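Pyroglutamyl-peptidase I (Fervidobacterium islandicum, PDB 6LTQ) probably removes pyroglutamyl (5-oxoproline) residues from the N termini of peptides. Local coordinates at residues D[35-40]-D[203-207]; D[127-131]-D[174-178]; D[13-17]-D[46-50]. One frame throughout, in Å; residues are numbered along the deposited sequence.

Following the chain from its N terminus, interaction 3 closes first: strand 15-22 runs into helix 32-40, and residues 46-50 return beside 13-17, completing a beta-alpha-beta unit. Interaction 1 starts from the helix of that unit and closes the longest loop, bringing 203-207 of the last helix against 35-40. Along the chain these two loops cross, and they touch in space where Leu40 O packs on Leu50 CD2. Interaction 2 is nested within the loop of interaction 1 and follows interaction 3 in series, laying 127-131 along the start of strand 175-181. Interactions 2 and 3 both reach the same mixed sheet, while interaction 1 joins two helices covering it.

Interaction 1: D[35-40]-D[203-207]; sequences RIVKRL and LELQT
Ile36 and Thr207 mark the nearest backbone approach, CA to CA 5.6 Å, where helix 35-40 passes helix 203-207 at a signed crossing angle of -69° with their axes 10.1 Å apart. This is helix-helix packing on one face of the mixed sheet of an alpha/beta fold: helix 32-40 is the connection of a beta-alpha-beta unit, helix 203-215 is the last of the chain, and both Ile36 and Gln206 also rest on Leu181 of strand 175-181. Leu203 carries much of the contact. Its CG stands anti to the backbone N (chi1 180°), which directs the branch toward the other helix. Leu203 CD1 meets CG1 of Ile36 at 3.8 Å and also touches CB of Arg35. Leu203 CD2 is pressed over one face of the Arg39 guanidinium, toward its rim, 3.3 Å from Arg39 NH2, while Arg35, crossing Leu203 at about a right angle, brings NH1 to the same methyl. Both arginines thus touch one apolar branch, and the charge of Arg39 lies near that of Glu204 without pairing, Arg39 NH1 to Glu204 OE2 being 4.7 Å. Further along, the aliphatic part of Arg39 crosses Thr207 at about a right angle, its CD 3.7 Å from Thr207 CG2. Leu40 CD2 packs against that same threonine methyl. Ile36 sets CD1 against CB of Gln206 at 3.6 Å. The Gln206 amide makes its bonds outside this contact: NE2 donates to Met201 O and Pro182 O, whereas OE1, beside Ile36 CD1, is buried without a polar partner. Thr207 keeps its hydroxyl within its own helix, where OG1 gives a 2.8 Å hydrogen bond to Leu203 O from 40° above the carbonyl plane, alongside the helical bond that Thr207 N makes to the same oxygen.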
loop_
_atom_site.group_PDB
_atom_site.type_symbol
_atom_site.label_atom_id
_atom_site.label_comp_id
_atom_site.label_asym_id
_atom_site.label_seq_id
_atom_site.Cartn_x
_atom_site.Cartn_y
_atom_site.Cartn_z
ATOM N N ARG D 35 4.498 -10.420 -24.312
ATOM C CA ARG D 35 5.086 -9.391 -25.174
ATOM C C ARG D 35 6.610 -9.408 -25.132
ATOM O O ARG D 35 7.258 -9.263 -26.174
ATOM C CB ARG D 35 4.588 -8.003 -24.783
ATOM C CG ARG D 35 3.107 -7.836 -24.906
ATOM C CD ARG D 35 2.718 -7.429 -26.311
ATOM N NE ARG D 35 3.405 -6.217 -26.735
ATOM C CZ ARG D 35 2.896 -4.995 -26.617
ATOM N NH1 ARG D 35 3.590 -3.943 -27.036
ATOM N NH2 ARG D 35 1.694 -4.826 -26.077
ATOM N N ILE D 36 7.207 -9.574 -23.943
ATOM C CA ILE D 36 8.670 -9.617 -23.844
ATOM C C ILE D 36 9.222 -10.822 -24.592
ATOM O O ILE D 36 10.271 -10.743 -25.248
ATOM C CB ILE D 36 9.134 -9.644 -22.374
ATOM C CG1 ILE D 36 8.772 -8.360 -21.634
ATOM C CG2 ILE D 36 10.658 -9.886 -22.284
ATOM C CD1 ILE D 36 9.156 -8.443 -20.145
ATOM N N VAL D 37 8.564 -11.975 -24.445
ATOM C CA VAL D 37 9.041 -13.178 -25.114
ATOM C C VAL D 37 9.013 -12.973 -26.630
ATOM O O VAL D 37 9.985 -13.289 -27.332
ATOM C CB VAL D 37 8.202 -14.397 -24.687
ATOM C CG1 VAL D 37 8.493 -15.590 -25.616
ATOM C CG2 VAL D 37 8.499 -14.791 -23.231
ATOM N N LYS D 38 7.920 -12.396 -27.138
ATOM C CA LYS D 38 7.827 -12.088 -28.567
ATOM C C LYS D 38 8.916 -11.111 -28.975
ATOM O O LYS D 38 9.535 -11.264 -30.032
ATOM C CB LYS D 38 6.449 -11.508 -28.909
ATOM C CG LYS D 38 5.276 -12.475 -28.744
ATOM C CD LYS D 38 3.947 -11.805 -29.164
ATOM C CE LYS D 38 3.773 -10.409 -28.531
ATOM N NZ LYS D 38 2.393 -9.845 -28.668
ATOM N N ARG D 39 9.158 -10.087 -28.159
ATOM C CA ARG D 39 10.189 -9.115 -28.506
ATOM C C ARG D 39 11.574 -9.753 -28.568
ATOM O O ARG D 39 12.367 -9.439 -29.460
ATOM C CB ARG D 39 10.170 -7.951 -27.519
ATOM C CG ARG D 39 11.149 -6.864 -27.876
ATOM C CD ARG D 39 10.751 -5.554 -27.240
ATOM N NE ARG D 39 9.622 -4.937 -27.925
ATOM C CZ ARG D 39 9.192 -3.706 -27.669
ATOM N NH1 ARG D 39 9.803 -2.972 -26.743
ATOM N NH2 ARG D 39 8.156 -3.209 -28.329
ATOM N N LEU D 40 11.888 -10.637 -27.629
ATOM C CA LEU D 40 13.213 -11.229 -27.530
ATOM C C LEU D 40 13.378 -12.441 -28.452
ATOM O O LEU D 40 14.488 -13.015 -28.521
ATOM C CB LEU D 40 13.525 -11.583 -26.081
ATOM C CG LEU D 40 13.778 -10.364 -25.182
ATOM C CD1 LEU D 40 14.209 -10.752 -23.755
ATOM C CD2 LEU D 40 14.787 -9.353 -25.784
ATOM N N LEU D 203 7.151 -1.460 -21.368
ATOM C CA LEU D 203 7.659 -2.659 -22.033
ATOM C C LEU D 203 9.147 -2.533 -22.311
ATOM O O LEU D 203 9.911 -3.503 -22.154
ATOM C CB LEU D 203 6.895 -2.896 -23.343
ATOM C CG LEU D 203 7.353 -4.130 -24.137
ATOM C CD1 LEU D 203 7.063 -5.438 -23.367
ATOM C CD2 LEU D 203 6.676 -4.138 -25.504
ATOM N N GLU D 204 9.596 -1.332 -22.691
ATOM C CA GLU D 204 11.007 -1.149 -23.000
ATOM C C GLU D 204 11.893 -1.463 -21.794
ATOM O O GLU D 204 12.890 -2.191 -21.909
ATOM C CB GLU D 204 11.248 0.275 -23.519
ATOM C CG GLU D 204 10.295 0.693 -24.673
ATOM C CD GLU D 204 8.956 1.282 -24.192
ATOM O OE1 GLU D 204 8.920 2.479 -23.814
ATOM O OE2 GLU D 204 7.925 0.575 -24.220
ATOM N N LEU D 205 11.517 -0.965 -20.618
ATOM C CA LEU D 205 12.338 -1.210 -19.432
ATOM C C LEU D 205 12.235 -2.663 -18.970
ATOM O O LEU D 205 13.247 -3.268 -18.587
ATOM C CB LEU D 205 11.943 -0.245 -18.305
ATOM C CG LEU D 205 12.859 -0.274 -17.072
ATOM C CD1 LEU D 205 14.324 0.029 -17.431
ATOM C CD2 LEU D 205 12.340 0.685 -15.977
ATOM N N GLN D 206 11.035 -3.253 -19.016
ATOM C CA GLN D 206 10.906 -4.668 -18.658
ATOM C C GLN D 206 11.727 -5.547 -19.599
ATOM O O GLN D 206 12.370 -6.513 -19.168
ATOM C CB GLN D 206 9.444 -5.115 -18.702
ATOM C CG GLN D 206 8.521 -4.409 -17.739
ATOM C CD GLN D 206 7.246 -5.172 -17.552
ATOM O OE1 GLN D 206 7.226 -6.405 -17.654
ATOM N NE2 GLN D 206 6.163 -4.459 -17.287
ATOM N N THR D 207 11.697 -5.238 -20.897
ATOM C CA THR D 207 12.487 -6.004 -21.855
ATOM C C THR D 207 13.974 -5.848 -21.575
ATOM O O THR D 207 14.732 -6.828 -21.610
ATOM C CB THR D 207 12.137 -5.565 -23.276
ATOM O OG1 THR D 207 10.737 -5.780 -23.495
ATOM C CG2 THR D 207 12.923 -6.370 -24.297
#

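Interaction 2: D[127-131]-D[174-178]; sequences TRVKI and KHALF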
loop_
_atom_site.group_PDB
_atom_site.type_symbol
_atom_site.label_atom_id
_atom_site.label_comp_id
_atom_site.label_asym_id
_atom_site.label_seq_id
_atom_site.Cartn_x
_atom_site.Cartn_y
_atom_site.Cartn_z
ATOM N N THR D 127 14.787 -21.689 -5.713
ATOM C CA THR D 127 15.722 -21.674 -6.837
ATOM C C THR D 127 17.154 -21.812 -6.341
ATOM O O THR D 127 17.503 -21.400 -5.230
ATOM C CB THR D 127 15.612 -20.384 -7.673
ATOM O OG1 THR D 127 16.493 -20.480 -8.809
ATOM C CG2 THR D 127 16.042 -19.165 -6.849
ATOM N N ARG D 128 17.987 -22.439 -7.169
ATOM C CA ARG D 128 19.411 -22.485 -6.905
ATOM C C ARG D 128 20.173 -21.411 -7.658
ATOM O O ARG D 128 21.383 -21.279 -7.464
ATOM C CB ARG D 128 19.968 -23.873 -7.246
ATOM C CG ARG D 128 19.160 -25.007 -6.628
ATOM C CD ARG D 128 19.813 -26.370 -6.884
ATOM N NE ARG D 128 19.880 -26.705 -8.305
ATOM C CZ ARG D 128 21.011 -26.787 -9.004
ATOM N NH1 ARG D 128 22.185 -26.547 -8.423
ATOM N NH2 ARG D 128 20.968 -27.099 -10.293
ATOM N N VAL D 129 19.486 -20.626 -8.490
ATOM C CA VAL D 129 20.105 -19.469 -9.130
ATOM C C VAL D 129 20.487 -18.458 -8.055
ATOM O O VAL D 129 19.809 -18.323 -7.026
ATOM C CB VAL D 129 19.130 -18.856 -10.159
ATOM C CG1 VAL D 129 19.687 -17.587 -10.804
ATOM C CG2 VAL D 129 18.742 -19.883 -11.222
ATOM N N LYS D 130 21.587 -17.741 -8.286
ATOM C CA LYS D 130 22.073 -16.734 -7.343
ATOM C C LYS D 130 21.166 -15.508 -7.431
ATOM O O LYS D 130 21.470 -14.503 -8.074
ATOM C CB LYS D 130 23.519 -16.382 -7.633
ATOM C CG LYS D 130 24.463 -17.573 -7.545
ATOM C CD LYS D 130 25.855 -17.173 -7.995
ATOM C CE LYS D 130 26.606 -16.459 -6.880
ATOM N NZ LYS D 130 27.484 -17.387 -6.105
ATOM N N ILE D 131 20.010 -15.608 -6.774
ATOM C CA ILE D 131 18.946 -14.649 -7.034
ATOM C C ILE D 131 19.295 -13.263 -6.492
ATOM O O ILE D 131 18.908 -12.245 -7.088
ATOM C CB ILE D 131 17.616 -15.199 -6.484
ATOM C CG1 ILE D 131 16.436 -14.319 -6.911
ATOM C CG2 ILE D 131 17.661 -15.414 -4.963
ATOM C CD1 ILE D 131 15.084 -15.001 -6.647
ATOM N N LYS D 174 18.695 -27.781 -15.481
ATOM C CA LYS D 174 19.600 -27.666 -14.346
ATOM C C LYS D 174 19.165 -26.564 -13.371
ATOM O O LYS D 174 19.412 -26.654 -12.153
ATOM C CB LYS D 174 20.996 -27.470 -14.911
ATOM C CG LYS D 174 21.691 -28.796 -15.224
ATOM C CD LYS D 174 21.024 -29.810 -16.076
ATOM C CE LYS D 174 21.887 -31.012 -15.713
ATOM N NZ LYS D 174 21.152 -32.226 -15.803
ATOM N N HIS D 175 18.574 -25.491 -13.900
ATOM C CA HIS D 175 18.189 -24.361 -13.069
ATOM C C HIS D 175 16.842 -23.832 -13.535
ATOM O O HIS D 175 16.456 -23.978 -14.699
ATOM C CB HIS D 175 19.238 -23.240 -13.130
ATOM C CG HIS D 175 20.435 -23.440 -12.246
ATOM N ND1 HIS D 175 20.347 -23.464 -10.870
ATOM C CD2 HIS D 175 21.755 -23.549 -12.538
ATOM C CE1 HIS D 175 21.552 -23.614 -10.354
ATOM N NE2 HIS D 175 22.427 -23.662 -11.345
ATOM N N ALA D 176 16.128 -23.205 -12.616
ATOM C CA ALA D 176 14.935 -22.482 -12.990
ATOM C C ALA D 176 14.839 -21.232 -12.132
ATOM O O ALA D 176 15.238 -21.242 -10.961
ATOM C CB ALA D 176 13.696 -23.343 -12.824
ATOM N N LEU D 177 14.363 -20.152 -12.754
ATOM C CA LEU D 177 14.083 -18.889 -12.077
ATOM C C LEU D 177 12.770 -18.341 -12.624
ATOM O O LEU D 177 12.511 -18.423 -13.833
ATOM C CB LEU D 177 15.229 -17.880 -12.283
ATOM C CG LEU D 177 15.087 -16.464 -11.692
ATOM C CD1 LEU D 177 14.991 -16.485 -10.147
ATOM C CD2 LEU D 177 16.224 -15.576 -12.135
ATOM N N PHE D 178 11.924 -17.798 -11.742
ATOM C CA PHE D 178 10.687 -17.155 -12.168
ATOM C C PHE D 178 10.800 -15.654 -11.923
ATOM O O PHE D 178 11.224 -15.228 -10.845
ATOM C CB PHE D 178 9.459 -17.717 -11.447
ATOM C CG PHE D 178 8.184 -17.369 -12.138
ATOM C CD1 PHE D 178 7.658 -16.077 -12.059
ATOM C CD2 PHE D 178 7.543 -18.295 -12.940
ATOM C CE1 PHE D 178 6.510 -15.729 -12.752
ATOM C CE2 PHE D 178 6.395 -17.954 -13.628
ATOM C CZ PHE D 178 5.880 -16.674 -13.540
HETATM O O HOH W 1 17.670 -23.663 -9.920
HETATM O O HOH W 2 17.530 -26.373 -9.608
#
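Thr127 OG1 donates a 2.6 Å hydrogen bond to Ala176 O, arriving close to the carbonyl plane with a tilt of 15°. Thr127 OG1 in turn accepts from Val129 N at 3.0 Å, closing an ST turn; with OG1 anti to its own backbone N (chi1 -176°), the hydroxyl stands where it can serve both partners. A valine here would probably leave Ala176 O without its donor and Val129 N without its acceptor, setting the turn free to shift on the strand. Arg128 makes the second direct bond, from NH2 to Lys174 O; its modelled length of 2.5 Å is very short and so doubtful in detail. Its guanidinium lies flat on His175 in an offset stack, centres 4.1 Å apart and planes at 19°, with His175 CE1 over one face of the guanidinium, toward its rim. One water joins Arg128 N, Ala176 N and His175 ND1, reaching the ring in its plane 2.8 Å from ND1, and another links Arg128 NE to Lys174 O. Farther out, Val129 CG2 fits over the strand between His175 CB and Leu177 CB. Ile131 CD1 then meets Leu177 CD1 at 3.8 Å. His175 and Leu177 bond through their backbones to Ala78 of the parallel strand 77-83, while the polar backbone atoms of Ala176 are met by the hydroxyl and the first water. The arrangement is that of a connecting loop of an alpha/beta fold, running from strand 124-126 past the start of strand 175-181 to helix 131-140, with Lys130 at the N-cap position of that helix.

Interaction 3: D[13-17]-D[46-50]; sequences KKLSV and PHISL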
loop_
_atom_site.group_PDB
_atom_site.type_symbol
_atom_site.label_atom_id
_atom_site.label_comp_id
_atom_site.label_asym_id
_atom_site.label_seq_id
_atom_site.Cartn_x
_atom_site.Cartn_y
_atom_site.Cartn_z
ATOM N N LYS D 13 30.467 -25.228 -23.082
ATOM C CA LYS D 13 29.199 -25.427 -23.758
ATOM C C LYS D 13 28.351 -24.157 -23.714
ATOM O O LYS D 13 28.394 -23.377 -22.759
ATOM C CB LYS D 13 28.432 -26.593 -23.136
ATOM C CG LYS D 13 27.426 -27.225 -24.080
ATOM C CD LYS D 13 26.503 -28.207 -23.364
ATOM C CE LYS D 13 25.711 -29.042 -24.373
ATOM N NZ LYS D 13 24.941 -30.165 -23.756
ATOM N N LYS D 14 27.589 -23.954 -24.783
ATOM C CA LYS D 14 26.609 -22.884 -24.869
ATOM C C LYS D 14 25.366 -23.272 -24.072
ATOM O O LYS D 14 24.821 -24.363 -24.257
ATOM C CB LYS D 14 26.265 -22.645 -26.339
ATOM C CG LYS D 14 25.463 -21.406 -26.634
ATOM C CD LYS D 14 25.067 -21.348 -28.102
ATOM C CE LYS D 14 25.973 -20.423 -28.889
ATOM N NZ LYS D 14 25.254 -19.880 -30.080
ATOM N N LEU D 15 24.903 -22.378 -23.201
ATOM C CA LEU D 15 23.725 -22.681 -22.394
ATOM C C LEU D 15 22.452 -22.615 -23.227
ATOM O O LEU D 15 22.215 -21.635 -23.937
ATOM C CB LEU D 15 23.635 -21.721 -21.207
ATOM C CG LEU D 15 24.736 -21.924 -20.164
ATOM C CD1 LEU D 15 24.852 -20.725 -19.233
ATOM C CD2 LEU D 15 24.507 -23.213 -19.381
ATOM N N SER D 16 21.633 -23.661 -23.139
ATOM C CA SER D 16 20.315 -23.668 -23.759
ATOM C C SER D 16 19.312 -23.118 -22.746
ATOM O O SER D 16 19.153 -23.677 -21.652
ATOM C CB SER D 16 19.912 -25.067 -24.217
ATOM O OG SER D 16 19.907 -25.978 -23.133
ATOM N N VAL D 17 18.639 -22.031 -23.111
ATOM C CA VAL D 17 17.761 -21.293 -22.206
ATOM C C VAL D 17 16.345 -21.339 -22.745
ATOM O O VAL D 17 16.108 -20.974 -23.903
ATOM C CB VAL D 17 18.244 -19.842 -22.053
ATOM C CG1 VAL D 17 17.249 -19.026 -21.250
ATOM C CG2 VAL D 17 19.623 -19.833 -21.424
ATOM N N PRO D 46 25.279 -14.121 -27.881
ATOM C CA PRO D 46 26.507 -14.841 -28.257
ATOM C C PRO D 46 26.764 -16.116 -27.471
ATOM O O PRO D 46 27.485 -16.991 -27.967
ATOM C CB PRO D 46 27.620 -13.815 -27.979
ATOM C CG PRO D 46 26.918 -12.516 -27.673
ATOM C CD PRO D 46 25.581 -12.890 -27.135
ATOM N N HIS D 47 26.220 -16.254 -26.267
ATOM C CA HIS D 47 26.582 -17.356 -25.387
ATOM C C HIS D 47 25.456 -18.334 -25.082
ATOM O O HIS D 47 25.654 -19.240 -24.263
ATOM C CB HIS D 47 27.128 -16.815 -24.063
ATOM C CG HIS D 47 26.114 -16.066 -23.256
ATOM N ND1 HIS D 47 25.320 -15.072 -23.787
ATOM C CD2 HIS D 47 25.734 -16.200 -21.965
ATOM C CE1 HIS D 47 24.518 -14.602 -22.847
ATOM N NE2 HIS D 47 24.748 -15.271 -21.732
ATOM N N ILE D 48 24.277 -18.184 -25.679
ATOM C CA ILE D 48 23.156 -19.046 -25.328
ATOM C C ILE D 48 22.361 -19.419 -26.567
ATOM O O ILE D 48 22.336 -18.688 -27.564
ATOM C CB ILE D 48 22.213 -18.394 -24.279
ATOM C CG1 ILE D 48 21.521 -17.160 -24.860
ATOM C CG2 ILE D 48 22.962 -18.053 -22.980
ATOM C CD1 ILE D 48 20.575 -16.462 -23.878
ATOM N N SER D 49 21.699 -20.568 -26.491
ATOM C CA SER D 49 20.715 -20.987 -27.479
ATOM C C SER D 49 19.340 -20.738 -26.873
ATOM O O SER D 49 18.895 -21.484 -25.993
ATOM C CB SER D 49 20.906 -22.452 -27.866
ATOM O OG SER D 49 22.284 -22.797 -27.892
ATOM N N LEU D 50 18.670 -19.695 -27.342
ATOM C CA LEU D 50 17.444 -19.229 -26.716
ATOM C C LEU D 50 16.237 -19.917 -27.333
ATOM O O LEU D 50 15.976 -19.766 -28.530
ATOM C CB LEU D 50 17.310 -17.717 -26.863
ATOM C CG LEU D 50 16.086 -17.124 -26.165
ATOM C CD1 LEU D 50 16.151 -17.385 -24.678
ATOM C CD2 LEU D 50 16.015 -15.636 -26.441
HETATM O O HOH W 3 22.670 -21.758 -31.026
#
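The paired ends of a beta-alpha-beta unit meet here: Leu15, Ser16 and Val17 lie beside Ile48, Ser49 and Leu50 as parallel strands, their directions 21° apart. Both the N and the O of Ser49 point to strand 15-17, N donating to Leu15 O at 2.8 Å and O accepting from Val17 N at 2.9 Å. Ahead of these, Leu15 N reaches His47 O in a weak bond of 3.4 Å, where the pairing begins. CA-H...O contacts fill in between, the closest from Ile48 CA to Leu15 O at 3.1 Å. On the face carrying Leu15, Val17, Ile48 and Leu50, the branched side chains pack against one another. Ile48 CG2 touches both Leu15 CB and Val17 CG2, 4.1 Å from the latter, and also lies over the centre of the His47 ring. With CG anti to the backbone N (chi1 -177°) and a turn at chi2, Leu50 brings CD1 to Val17 CG1 at 4.0 Å. The face with Ser16 and Ser49 is more polar. Lys14 lays its aliphatic chain across the start of the neighbouring strand, CG over the His47 carbonyl and CD 3.1 Å from Ser49 OG. The chain then bends at chi3, and a water joins NZ to Ser49 OG through two weak bonds. Ser16 OG is instead hydrogen-bonded to Asp76 N and Asn74 O, just before strand 77-83. Within the sheet, strand 15-22 lies between strand 48-55 and strand 77-83, both parallel to it. Over the apolar face, Leu214 of helix 203-215 covers Val17 and Ile48, Leu217 packs on Val17, and Ala43, in the loop after helix 32-40, lies against Leu50.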